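Local coordinates for cell division protein FtsZ 1 (Methanocaldococcus jannaschii, PDB 2VAP) that binds GTP, probably hydrolyses it, and is thought to polymerise into the contractile Z ring that recruits other division proteins, at residues A[185-189]-A[243-249]; A[221-225]-A[285-289]; A[255-261]-A[328-332]; A[290-294]-A[322-326]. All coordinates share one frame; numbering follows the deposited sequence.

Contact 1: A[185-189]-A[243-249]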
loop_
_atom_site.group_PDB
_atom_site.type_symbol
_atom_site.label_atom_id
_atom_site.label_comp_id
_atom_site.label_asym_id
_atom_site.label_seq_id
_atom_site.Cartn_x
_atom_site.Cartn_y
_atom_site.Cartn_z
ATOM N N ASP A 185 0.533 1.831 -11.970
ATOM C CA ASP A 185 1.963 1.806 -12.253
ATOM C C ASP A 185 2.627 0.690 -11.447
ATOM O O ASP A 185 3.484 -0.033 -11.959
ATOM C CB ASP A 185 2.587 3.168 -11.940
ATOM C CG ASP A 185 2.059 4.272 -12.844
ATOM O OD1 ASP A 185 1.977 4.051 -14.072
ATOM O OD2 ASP A 185 1.724 5.358 -12.328
ATOM N N THR A 186 2.219 0.566 -10.185
ATOM C CA THR A 186 2.575 -0.573 -9.343
ATOM C C THR A 186 1.312 -1.078 -8.654
ATOM O O THR A 186 0.531 -0.290 -8.112
ATOM C CB THR A 186 3.649 -0.205 -8.292
ATOM O OG1 THR A 186 4.835 0.241 -8.958
ATOM C CG2 THR A 186 4.004 -1.407 -7.420
ATOM N N LEU A 187 1.113 -2.393 -8.700
ATOM C CA LEU A 187 -0.020 -3.039 -8.055
ATOM C C LEU A 187 0.483 -3.956 -6.941
ATOM O O LEU A 187 0.958 -5.067 -7.197
ATOM C CB LEU A 187 -0.855 -3.808 -9.090
ATOM C CG LEU A 187 -2.035 -4.699 -8.671
ATOM C CD1 LEU A 187 -3.070 -3.950 -7.842
ATOM C CD2 LEU A 187 -2.683 -5.314 -9.904
ATOM N N VAL A 188 0.399 -3.466 -5.707
ATOM C CA VAL A 188 0.827 -4.229 -4.541
ATOM C C VAL A 188 -0.338 -5.089 -4.065
ATOM O O VAL A 188 -1.379 -4.567 -3.658
ATOM C CB VAL A 188 1.318 -3.311 -3.390
ATOM C CG1 VAL A 188 1.849 -4.140 -2.236
ATOM C CG2 VAL A 188 2.388 -2.339 -3.884
ATOM N N VAL A 189 -0.158 -6.406 -4.133
ATOM C CA VAL A 189 -1.208 -7.351 -3.758
ATOM C C VAL A 189 -0.835 -8.140 -2.499
ATOM O O VAL A 189 0.253 -8.713 -2.407
ATOM C CB VAL A 189 -1.595 -8.291 -4.949
ATOM C CG1 VAL A 189 -0.412 -9.149 -5.404
ATOM C CG2 VAL A 189 -2.802 -9.157 -4.594
ATOM N N MET A 243 8.857 2.554 -9.140
ATOM C CA MET A 243 7.412 2.306 -9.121
ATOM C C MET A 243 6.659 2.653 -10.412
ATOM O O MET A 243 5.535 2.185 -10.610
ATOM C CB MET A 243 6.758 2.975 -7.904
ATOM C CG MET A 243 7.351 2.530 -6.569
ATOM S SD MET A 243 6.281 2.842 -5.153
ATOM C CE MET A 243 5.264 1.369 -5.164
ATOM N N ASN A 244 7.272 3.462 -11.280
ATOM C CA ASN A 244 6.669 3.838 -12.570
ATOM C C ASN A 244 6.227 2.643 -13.410
ATOM O O ASN A 244 5.146 2.656 -14.003
ATOM C CB ASN A 244 7.620 4.713 -13.396
ATOM C CG ASN A 244 7.336 6.200 -13.250
ATOM O OD1 ASN A 244 6.270 6.606 -12.783
ATOM N ND2 ASN A 244 8.293 7.023 -13.665
ATOM N N ASN A 245 7.081 1.625 -13.462
ATOM C CA ASN A 245 6.769 0.374 -14.144
ATOM C C ASN A 245 7.008 -0.817 -13.217
ATOM O O ASN A 245 7.628 -1.812 -13.600
ATOM C CB ASN A 245 7.581 0.249 -15.439
ATOM C CG ASN A 245 7.190 1.287 -16.480
ATOM O OD1 ASN A 245 8.021 2.081 -16.920
ATOM N ND2 ASN A 245 5.919 1.288 -16.874
ATOM N N GLY A 246 6.501 -0.697 -11.991
ATOM C CA GLY A 246 6.663 -1.727 -10.966
ATOM C C GLY A 246 5.856 -2.987 -11.216
ATOM O O GLY A 246 6.158 -4.041 -10.653
ATOM N N GLY A 247 4.826 -2.875 -12.053
ATOM C CA GLY A 247 3.983 -4.011 -12.420
ATOM C C GLY A 247 3.269 -4.605 -11.224
ATOM O O GLY A 247 2.585 -3.895 -10.488
ATOM N N LEU A 248 3.436 -5.910 -11.032
ATOM C CA LEU A 248 2.885 -6.596 -9.869
ATOM C C LEU A 248 3.904 -6.605 -8.736
ATOM O O LEU A 248 5.092 -6.854 -8.959
ATOM C CB LEU A 248 2.463 -8.026 -10.227
ATOM C CG LEU A 248 1.620 -8.799 -9.205
ATOM C CD1 LEU A 248 0.204 -8.240 -9.104
ATOM C CD2 LEU A 248 1.583 -10.274 -9.559
ATOM N N ALA A 249 3.430 -6.324 -7.525
ATOM C CA ALA A 249 4.287 -6.268 -6.347
ATOM C C ALA A 249 3.679 -7.022 -5.170
ATOM O O ALA A 249 2.458 -7.152 -5.066
ATOM C CB ALA A 249 4.568 -4.822 -5.962
HETATM O O HOH W 1 3.110 7.256 -13.696
HETATM O O HOH W 2 3.128 2.265 -15.879
#
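Four backbone hydrogen bonds tie Thr186, Leu187 and Val188 in parallel pairing to Gly247, Leu248 and Ala249. Gly247 N donates to Asp185 O, Leu187 N to Gly247 O, Ala249 N to Leu187 O, and Val189 N closes the ladder on Ala249 O at 2.9 Å.

Among side-chain bonds, Thr186 OG1 gives its proton to a lone pair of Met243 O, 2.6 Å away in the carbonyl plane; a chi1 of -60° sets this hydroxyl anti to the carbonyl carbon and leaves CG2 for Ala249 CB, at 3.8 Å, and for Met243 CE. A valine here would probably leave Met243 O without this donor. Asp185 OD1 is bridged by a water to Asn244 O, while its main partner is Lys148.

Apolar contacts follow the two faces. Val188 CG2 meets Ala249 CB at 3.9 Å, a small methyl that fits between Val188 and Thr186; and Leu248 CD1, on the side of Leu187, reaches Val189 CG1. Gly246 has no side chain to collide with Thr186 OG1, and Gly247 accepts a positive phi of 62°.

Backbone bonds and a buried hydroxyl thus set the register between edge strand 186-191 and the chain entering strand 249-256, while methyls seal the faces.

Contact 2: A[221-225]-A[285-289]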
loop_
_atom_site.group_PDB
_atom_site.type_symbol
_atom_site.label_atom_id
_atom_site.label_comp_id
_atom_site.label_asym_id
_atom_site.label_seq_id
_atom_site.Cartn_x
_atom_site.Cartn_y
_atom_site.Cartn_z
ATOM N N GLY A 221 3.885 2.467 5.638
ATOM C CA GLY A 221 5.300 2.188 5.393
ATOM C C GLY A 221 5.809 2.701 4.056
ATOM O O GLY A 221 6.923 3.220 3.971
ATOM N N LEU A 222 4.996 2.558 3.012
ATOM C CA LEU A 222 5.363 3.052 1.685
ATOM C C LEU A 222 5.308 4.577 1.597
ATOM O O LEU A 222 6.213 5.199 1.037
ATOM C CB LEU A 222 4.490 2.420 0.595
ATOM C CG LEU A 222 4.902 1.032 0.096
ATOM C CD1 LEU A 222 3.758 0.374 -0.658
ATOM C CD2 LEU A 222 6.152 1.103 -0.776
ATOM N N VAL A 223 4.249 5.166 2.150
ATOM C CA VAL A 223 4.081 6.620 2.167
ATOM C C VAL A 223 5.209 7.293 2.954
ATOM O O VAL A 223 5.863 8.210 2.452
ATOM C CB VAL A 223 2.704 7.040 2.760
ATOM C CG1 VAL A 223 2.647 8.548 3.008
ATOM C CG2 VAL A 223 1.571 6.619 1.840
ATOM N N GLU A 224 5.438 6.817 4.175
ATOM C CA GLU A 224 6.386 7.458 5.089
ATOM C C GLU A 224 7.854 7.203 4.734
ATOM O O GLU A 224 8.747 7.910 5.212
ATOM C CB GLU A 224 6.067 7.101 6.546
ATOM C CG GLU A 224 4.730 7.691 7.013
ATOM C CD GLU A 224 4.464 7.533 8.500
ATOM O OE1 GLU A 224 5.089 6.667 9.150
ATOM O OE2 GLU A 224 3.607 8.279 9.020
ATOM N N LEU A 225 8.095 6.212 3.877
ATOM C CA LEU A 225 9.406 6.030 3.258
ATOM C C LEU A 225 9.812 7.316 2.530
ATOM O O LEU A 225 10.986 7.693 2.523
ATOM C CB LEU A 225 9.379 4.842 2.290
ATOM C CG LEU A 225 10.661 4.435 1.558
ATOM C CD1 LEU A 225 11.694 3.862 2.518
ATOM C CD2 LEU A 225 10.340 3.430 0.466
ATOM N N ALA A 285 12.876 -3.381 -5.831
ATOM C CA ALA A 285 12.488 -3.488 -4.427
ATOM C C ALA A 285 12.514 -2.147 -3.709
ATOM O O ALA A 285 13.370 -1.303 -3.978
ATOM C CB ALA A 285 13.381 -4.488 -3.696
ATOM N N LEU A 286 11.561 -1.964 -2.798
ATOM C CA LEU A 286 11.591 -0.859 -1.846
ATOM C C LEU A 286 11.778 -1.439 -0.450
ATOM O O LEU A 286 11.109 -2.408 -0.079
ATOM C CB LEU A 286 10.308 -0.022 -1.912
ATOM C CG LEU A 286 9.975 0.702 -3.223
ATOM C CD1 LEU A 286 9.081 -0.155 -4.111
ATOM C CD2 LEU A 286 9.303 2.032 -2.937
ATOM N N ILE A 287 12.702 -0.857 0.309
ATOM C CA ILE A 287 12.993 -1.318 1.666
ATOM C C ILE A 287 12.823 -0.173 2.655
ATOM O O ILE A 287 13.472 0.867 2.528
ATOM C CB ILE A 287 14.436 -1.886 1.798
ATOM C CG1 ILE A 287 14.710 -2.951 0.732
ATOM C CG2 ILE A 287 14.670 -2.450 3.206
ATOM C CD1 ILE A 287 16.163 -3.387 0.655
ATOM N N HIS A 288 11.941 -0.365 3.629
ATOM C CA HIS A 288 11.788 0.589 4.720
ATOM C C HIS A 288 12.211 -0.069 6.029
ATOM O O HIS A 288 11.535 -0.974 6.528
ATOM C CB HIS A 288 10.345 1.096 4.816
ATOM C CG HIS A 288 10.184 2.305 5.688
ATOM N ND1 HIS A 288 9.088 3.139 5.608
ATOM C CD2 HIS A 288 10.983 2.829 6.650
ATOM C CE1 HIS A 288 9.214 4.115 6.489
ATOM N NE2 HIS A 288 10.356 3.952 7.133
ATOM N N VAL A 289 13.337 0.389 6.568
ATOM C CA VAL A 289 13.838 -0.091 7.852
ATOM C C VAL A 289 13.337 0.839 8.952
ATOM O O VAL A 289 13.536 2.053 8.891
ATOM C CB VAL A 289 15.387 -0.165 7.879
ATOM C CG1 VAL A 289 15.878 -0.805 9.176
ATOM C CG2 VAL A 289 15.913 -0.941 6.674
#
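Helix segment 221-225 crosses strand segment 285-289 nearly perpendicularly, their axes 84° apart and 8.9 Å at closest approach, with Leu225 and His288 the nearest pair of residues.

The polar link is made by His288. Its ring meets Gly221 O at the edge: ND1 donates over 2.7 Å, with the oxygen only 3° out of the ring plane and the proton directed at a lone pair in the carbonyl plane. Because the same carbonyl also accepts from Leu225 N in the helix, two donors grip one oxygen. CG of His288 stands anti to the backbone N (chi1 -166°), which carries the ring out from the strand to the helix. On its far side NE2 is bonded to Thr322 OG1, so both ring nitrogens are engaged and the ring's rotation is fixed. Leu225 CD1 lies over one ring face, 4.2 Å from the centroid, in a CH-pi contact. A leucine in place of His288 would probably leave Gly221 O with its helical bond alone and Thr322 OG1 without its imidazole mate.

Beside the ring the contact is aliphatic. Leu286 CD2 is shared by two leucines of the helix, Leu225 CD2 at 3.8 Å and Leu222 CD2 at 3.9 Å, branched side chains suited to a buried, apolar interface.

Here the long central helix 204-227, characteristic of the FtsZ/tubulin fold, packs on the sheet of the C-terminal domain.

Contact 3: A[255-261]-A[328-332]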
loop_
_atom_site.group_PDB
_atom_site.type_symbol
_atom_site.label_atom_id
_atom_site.label_comp_id
_atom_site.label_asym_id
_atom_site.label_seq_id
_atom_site.Cartn_x
_atom_site.Cartn_y
_atom_site.Cartn_z
ATOM N N GLU A 255 9.991 -8.512 11.973
ATOM C CA GLU A 255 10.304 -7.759 13.186
ATOM C C GLU A 255 11.061 -8.618 14.197
ATOM O O GLU A 255 10.828 -9.825 14.296
ATOM C CB GLU A 255 9.040 -7.158 13.817
ATOM C CG GLU A 255 7.943 -8.162 14.176
ATOM C CD GLU A 255 6.774 -7.526 14.912
ATOM O OE1 GLU A 255 6.511 -6.320 14.709
ATOM O OE2 GLU A 255 6.111 -8.240 15.693
ATOM N N SER A 256 11.971 -7.984 14.933
ATOM C CA SER A 256 12.782 -8.665 15.941
ATOM C C SER A 256 13.290 -7.688 16.996
ATOM O O SER A 256 13.577 -6.529 16.690
ATOM C CB SER A 256 13.968 -9.378 15.285
ATOM O OG SER A 256 14.740 -10.079 16.245
ATOM N N ASP A 257 13.402 -8.168 18.233
ATOM C CA ASP A 257 13.931 -7.368 19.339
ATOM C C ASP A 257 15.125 -8.044 20.025
ATOM O O ASP A 257 15.493 -7.687 21.148
ATOM C CB ASP A 257 12.822 -7.041 20.353
ATOM C CG ASP A 257 12.282 -8.277 21.068
ATOM O OD1 ASP A 257 11.847 -8.138 22.230
ATOM O OD2 ASP A 257 12.286 -9.380 20.478
ATOM N N SER A 258 15.730 -9.008 19.333
ATOM C CA SER A 258 16.870 -9.763 19.859
ATOM C C SER A 258 18.186 -8.993 19.722
ATOM O O SER A 258 18.195 -7.832 19.304
ATOM C CB SER A 258 16.970 -11.122 19.158
ATOM O OG SER A 258 17.231 -10.962 17.774
ATOM N N GLU A 259 19.293 -9.645 20.080
ATOM C CA GLU A 259 20.629 -9.048 19.977
ATOM C C GLU A 259 21.046 -8.782 18.526
ATOM O O GLU A 259 21.744 -7.806 18.245
ATOM C CB GLU A 259 21.678 -9.909 20.698
ATOM C CG GLU A 259 21.731 -11.377 20.267
ATOM C CD GLU A 259 22.807 -12.172 20.991
ATOM O OE1 GLU A 259 23.501 -12.968 20.326
ATOM O OE2 GLU A 259 22.961 -12.003 22.220
ATOM N N LYS A 260 20.613 -9.656 17.619
ATOM C CA LYS A 260 20.828 -9.469 16.185
ATOM C C LYS A 260 19.500 -9.107 15.516
ATOM O O LYS A 260 19.052 -9.779 14.581
ATOM C CB LYS A 260 21.441 -10.726 15.559
ATOM C CG LYS A 260 22.872 -11.010 15.998
ATOM C CD LYS A 260 23.402 -12.289 15.370
ATOM C CE LYS A 260 24.833 -12.564 15.801
ATOM N NZ LYS A 260 25.368 -13.812 15.189
ATOM N N ARG A 261 18.886 -8.031 16.006
ATOM C CA ARG A 261 17.536 -7.623 15.601
ATOM C C ARG A 261 17.385 -7.333 14.106
ATOM O O ARG A 261 16.390 -7.733 13.498
ATOM C CB ARG A 261 17.040 -6.440 16.447
ATOM C CG ARG A 261 17.954 -5.221 16.447
ATOM C CD ARG A 261 17.472 -4.154 17.415
ATOM N NE ARG A 261 18.118 -2.871 17.143
ATOM C CZ ARG A 261 17.840 -1.729 17.767
ATOM N NH1 ARG A 261 18.492 -0.624 17.431
ATOM N NH2 ARG A 261 16.919 -1.683 18.721
ATOM N N GLU A 328 10.370 0.075 21.011
ATOM C CA GLU A 328 11.291 0.254 22.134
ATOM C C GLU A 328 12.624 -0.454 21.904
ATOM O O GLU A 328 13.690 0.140 22.082
ATOM C CB GLU A 328 10.650 -0.225 23.443
ATOM C CG GLU A 328 9.517 0.661 23.963
ATOM C CD GLU A 328 9.997 2.009 24.484
ATOM O OE1 GLU A 328 11.100 2.076 25.069
ATOM O OE2 GLU A 328 9.263 3.005 24.314
ATOM N N ASN A 329 12.554 -1.725 21.511
ATOM C CA ASN A 329 13.742 -2.535 21.254
ATOM C C ASN A 329 13.669 -3.265 19.911
ATOM O O ASN A 329 14.597 -3.986 19.534
ATOM C CB ASN A 329 13.951 -3.548 22.388
ATOM C CG ASN A 329 14.189 -2.883 23.736
ATOM O OD1 ASN A 329 13.404 -3.054 24.669
ATOM N ND2 ASN A 329 15.274 -2.123 23.843
ATOM N N THR A 330 12.568 -3.057 19.193
ATOM C CA THR A 330 12.267 -3.810 17.977
ATOM C C THR A 330 12.650 -3.062 16.700
ATOM O O THR A 330 12.377 -1.868 16.562
ATOM C CB THR A 330 10.763 -4.190 17.923
ATOM O OG1 THR A 330 10.391 -4.856 19.137
ATOM C CG2 THR A 330 10.461 -5.106 16.738
ATOM N N VAL A 331 13.295 -3.778 15.781
ATOM C CA VAL A 331 13.498 -3.302 14.414
ATOM C C VAL A 331 12.490 -3.992 13.495
ATOM O O VAL A 331 12.358 -5.219 13.514
ATOM C CB VAL A 331 14.954 -3.530 13.922
ATOM C CG1 VAL A 331 15.046 -3.463 12.397
ATOM C CG2 VAL A 331 15.888 -2.508 14.545
ATOM N N ARG A 332 11.773 -3.191 12.712
ATOM C CA ARG A 332 10.796 -3.697 11.753
ATOM C C ARG A 332 11.266 -3.419 10.328
ATOM O O ARG A 332 11.737 -2.320 10.024
ATOM C CB ARG A 332 9.426 -3.058 12.001
ATOM C CG ARG A 332 8.284 -3.645 11.176
ATOM C CD ARG A 332 6.972 -2.920 11.444
ATOM N NE ARG A 332 6.459 -3.176 12.790
ATOM C CZ ARG A 332 5.405 -2.567 13.329
ATOM N NH1 ARG A 332 4.731 -1.650 12.645
ATOM N NH2 ARG A 332 5.024 -2.875 14.560
#
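The ends of two antiparallel strands meet here: Glu255 faces Arg332 in a non-hydrogen-bonded pair, and Ser256 faces Val331 in a hydrogen-bonded one. Ser256 N donates to Val331 O at 3.1 Å and Val331 N returns to Ser256 O at 2.9 Å. Past this pair the regular ladder stops.

Arg261 carries the side-chain part. Its CG lies between the backbone N and the carbonyl carbon (chi1 55°) and the chain is then extended to NE, which brings the guanidinium across Val331 at about a right angle, with Val331 CG2 under one face, offset toward the rim and 3.4 Å from NE. At the edge, NH2 makes a weak bond of 3.4 Å to Asn329 O. Arginine suits the place because one flat group can rest on a methyl and donate around its rim, and its stronger partners are Glu299, at NE, and Asp294, at NH1.

On the opposite sheet face Glu255 and Arg332 run side by side, and Glu255 OE1 stands 3.7 Å from Arg332 NE, a long salt bridge with the two planes 35° apart. This proximity probably eases the burial of NE, which has no hydrogen-bond partner. Thr330, beta-branched as befits an extended chain, sets CG2 3.4 Å from Ser256 O, with Glu255 CB also nearby, and OG1 beside Asp257 CB.

Strand 249-256 is an outer strand of the C-terminal sheet; strand 331-338 lies next to it, bonded onward through Arg332 to Met290, while helix 261-270, which begins at Arg261, covers Val331 through Ala265.

Contact 4: A[290-294]-A[322-326]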
loop_
_atom_site.group_PDB
_atom_site.type_symbol
_atom_site.label_atom_id
_atom_site.label_comp_id
_atom_site.label_asym_id
_atom_site.label_seq_id
_atom_site.Cartn_x
_atom_site.Cartn_y
_atom_site.Cartn_z
ATOM N N MET A 290 12.673 0.261 9.948
ATOM C CA MET A 290 12.117 1.028 11.058
ATOM C C MET A 290 12.665 0.509 12.378
ATOM O O MET A 290 12.823 -0.697 12.559
ATOM C CB MET A 290 10.590 0.945 11.052
ATOM C CG MET A 290 9.933 1.638 9.865
ATOM S SD MET A 290 8.285 1.004 9.498
ATOM C CE MET A 290 8.681 -0.552 8.700
ATOM N N GLY A 291 12.958 1.422 13.297
ATOM C CA GLY A 291 13.505 1.037 14.592
ATOM C C GLY A 291 13.332 2.092 15.665
ATOM O O GLY A 291 12.740 3.145 15.414
ATOM N N PRO A 292 13.848 1.815 16.877
ATOM C CA PRO A 292 13.800 2.779 17.970
ATOM C C PRO A 292 14.831 3.886 17.761
ATOM O O PRO A 292 15.488 3.931 16.717
ATOM C CB PRO A 292 14.160 1.936 19.205
ATOM C CG PRO A 292 14.195 0.503 18.736
ATOM C CD PRO A 292 14.510 0.567 17.286
ATOM N N GLU A 293 14.975 4.761 18.753
ATOM C CA GLU A 293 15.909 5.886 18.681
ATOM C C GLU A 293 17.368 5.451 18.506
ATOM O O GLU A 293 18.198 6.227 18.027
ATOM C CB GLU A 293 15.770 6.781 19.918
ATOM C CG GLU A 293 14.485 7.613 19.969
ATOM C CD GLU A 293 13.260 6.823 20.410
ATOM O OE1 GLU A 293 12.131 7.289 20.147
ATOM O OE2 GLU A 293 13.416 5.740 21.018
ATOM N N ASP A 294 17.666 4.208 18.884
ATOM C CA ASP A 294 19.026 3.671 18.808
ATOM C C ASP A 294 19.330 2.918 17.504
ATOM O O ASP A 294 20.350 2.230 17.404
ATOM C CB ASP A 294 19.332 2.795 20.036
ATOM C CG ASP A 294 18.443 1.558 20.128
ATOM O OD1 ASP A 294 17.507 1.404 19.312
ATOM O OD2 ASP A 294 18.685 0.731 21.032
ATOM N N THR A 322 13.856 4.970 9.154
ATOM C CA THR A 322 13.192 5.941 10.028
ATOM C C THR A 322 13.063 5.418 11.455
ATOM O O THR A 322 13.102 4.206 11.691
ATOM C CB THR A 322 11.775 6.314 9.522
ATOM O OG1 THR A 322 10.933 5.153 9.538
ATOM C CG2 THR A 322 11.823 6.902 8.114
ATOM N N ILE A 323 12.905 6.342 12.397
ATOM C CA ILE A 323 12.653 5.997 13.791
ATOM C C ILE A 323 11.149 5.961 14.060
ATOM O O ILE A 323 10.430 6.918 13.761
ATOM C CB ILE A 323 13.346 6.988 14.763
ATOM C CG1 ILE A 323 14.865 6.940 14.581
ATOM C CG2 ILE A 323 12.976 6.677 16.218
ATOM C CD1 ILE A 323 15.586 8.196 15.027
ATOM N N ASP A 324 10.684 4.841 14.606
ATOM C CA ASP A 324 9.313 4.717 15.083
ATOM C C ASP A 324 9.344 4.748 16.609
ATOM O O ASP A 324 9.903 3.851 17.247
ATOM C CB ASP A 324 8.679 3.417 14.570
ATOM C CG ASP A 324 7.177 3.339 14.834
ATOM O OD1 ASP A 324 6.632 4.174 15.588
ATOM O OD2 ASP A 324 6.534 2.422 14.278
ATOM N N GLU A 325 8.745 5.794 17.178
ATOM C CA GLU A 325 8.755 6.028 18.627
ATOM C C GLU A 325 8.012 4.954 19.428
ATOM O O GLU A 325 8.295 4.753 20.612
ATOM C CB GLU A 325 8.208 7.425 18.959
ATOM C CG GLU A 325 6.790 7.706 18.457
ATOM C CD GLU A 325 6.294 9.099 18.814
ATOM O OE1 GLU A 325 5.071 9.258 19.010
ATOM O OE2 GLU A 325 7.120 10.034 18.900
ATOM N N ASN A 326 7.071 4.272 18.776
ATOM C CA ASN A 326 6.323 3.180 19.396
ATOM C C ASN A 326 7.173 1.928 19.618
ATOM O O ASN A 326 6.862 1.105 20.482
ATOM C CB ASN A 326 5.079 2.839 18.567
ATOM C CG ASN A 326 4.095 3.998 18.474
ATOM O OD1 ASN A 326 3.573 4.295 17.399
ATOM N ND2 ASN A 326 3.839 4.657 19.599
#
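Gly291 lies almost fully extended, with phi -160° and psi -178°, and its two backbone polar atoms make both hydrogen bonds between these segments. Its N donates to Thr322 O at 3.2 Å, and its O accepts from Asp324 N at 2.8 Å. A side chain at this position would run into Pro292 CD, so the absence of one lets the strand pass straight into the proline, which has no N-H to continue the pairing.

Met290 and Thr322 form one parallel pair, their side chains lying alongside each other and pointing the same way. Met290 CG comes to 3.7 Å from Thr322 OG1. That hydroxyl sits between the backbone N and the carbonyl carbon (chi1 63°), where it bonds His288 NE2, while the flexible thioether of Met290 leads off toward Leu334.

The pairing joins the two strands of a right-handed beta-alpha-beta crossover, in which strand 284-291 passes through helix 297-310 to the parallel edge strand 316-323.

At the strand end, Ile323 supplies the apolar surface. Its CG2 reaches Pro292 C at 3.7 Å and Gly291 O at 3.6 Å, the branched side chain lying against the backbone where the chain turns away. Glu293 crosses Ile323 at about a right angle, with OE1 4.1 Å from CG2; Glu293 is poorly ordered, so this approach is loosely defined. Asp324 secures the next turn: its OD1 accepts from Asn326 N at 3.2 Å, closing an Asx turn, with the amide approaching from above the carboxylate plane.

In the fold
Contact 1 joins the parallel sheet of the GTPase domain to the chain entering the C-terminal domain; contacts 2, 3 and 4 all involve the latter's mixed four-stranded sheet. Contacts 2 and 4 share strand 284-291, their centres 14 Å apart, and His288 to Thr322 connects them. Contacts 3 and 4 are closer, centres 10 Å apart, linked by Arg332 to Met290 and by Arg261 to Asp294, whereas contacts 1 and 3 lie 29 Å apart. Along the chain contact 1 interleaves with contact 2, contact 2 with contact 3, and contact 4 falls within the span of contact 3. Contacts 1 and 2, which touch through Met243 and Leu286, probably help to hold the two domains in fixed relation.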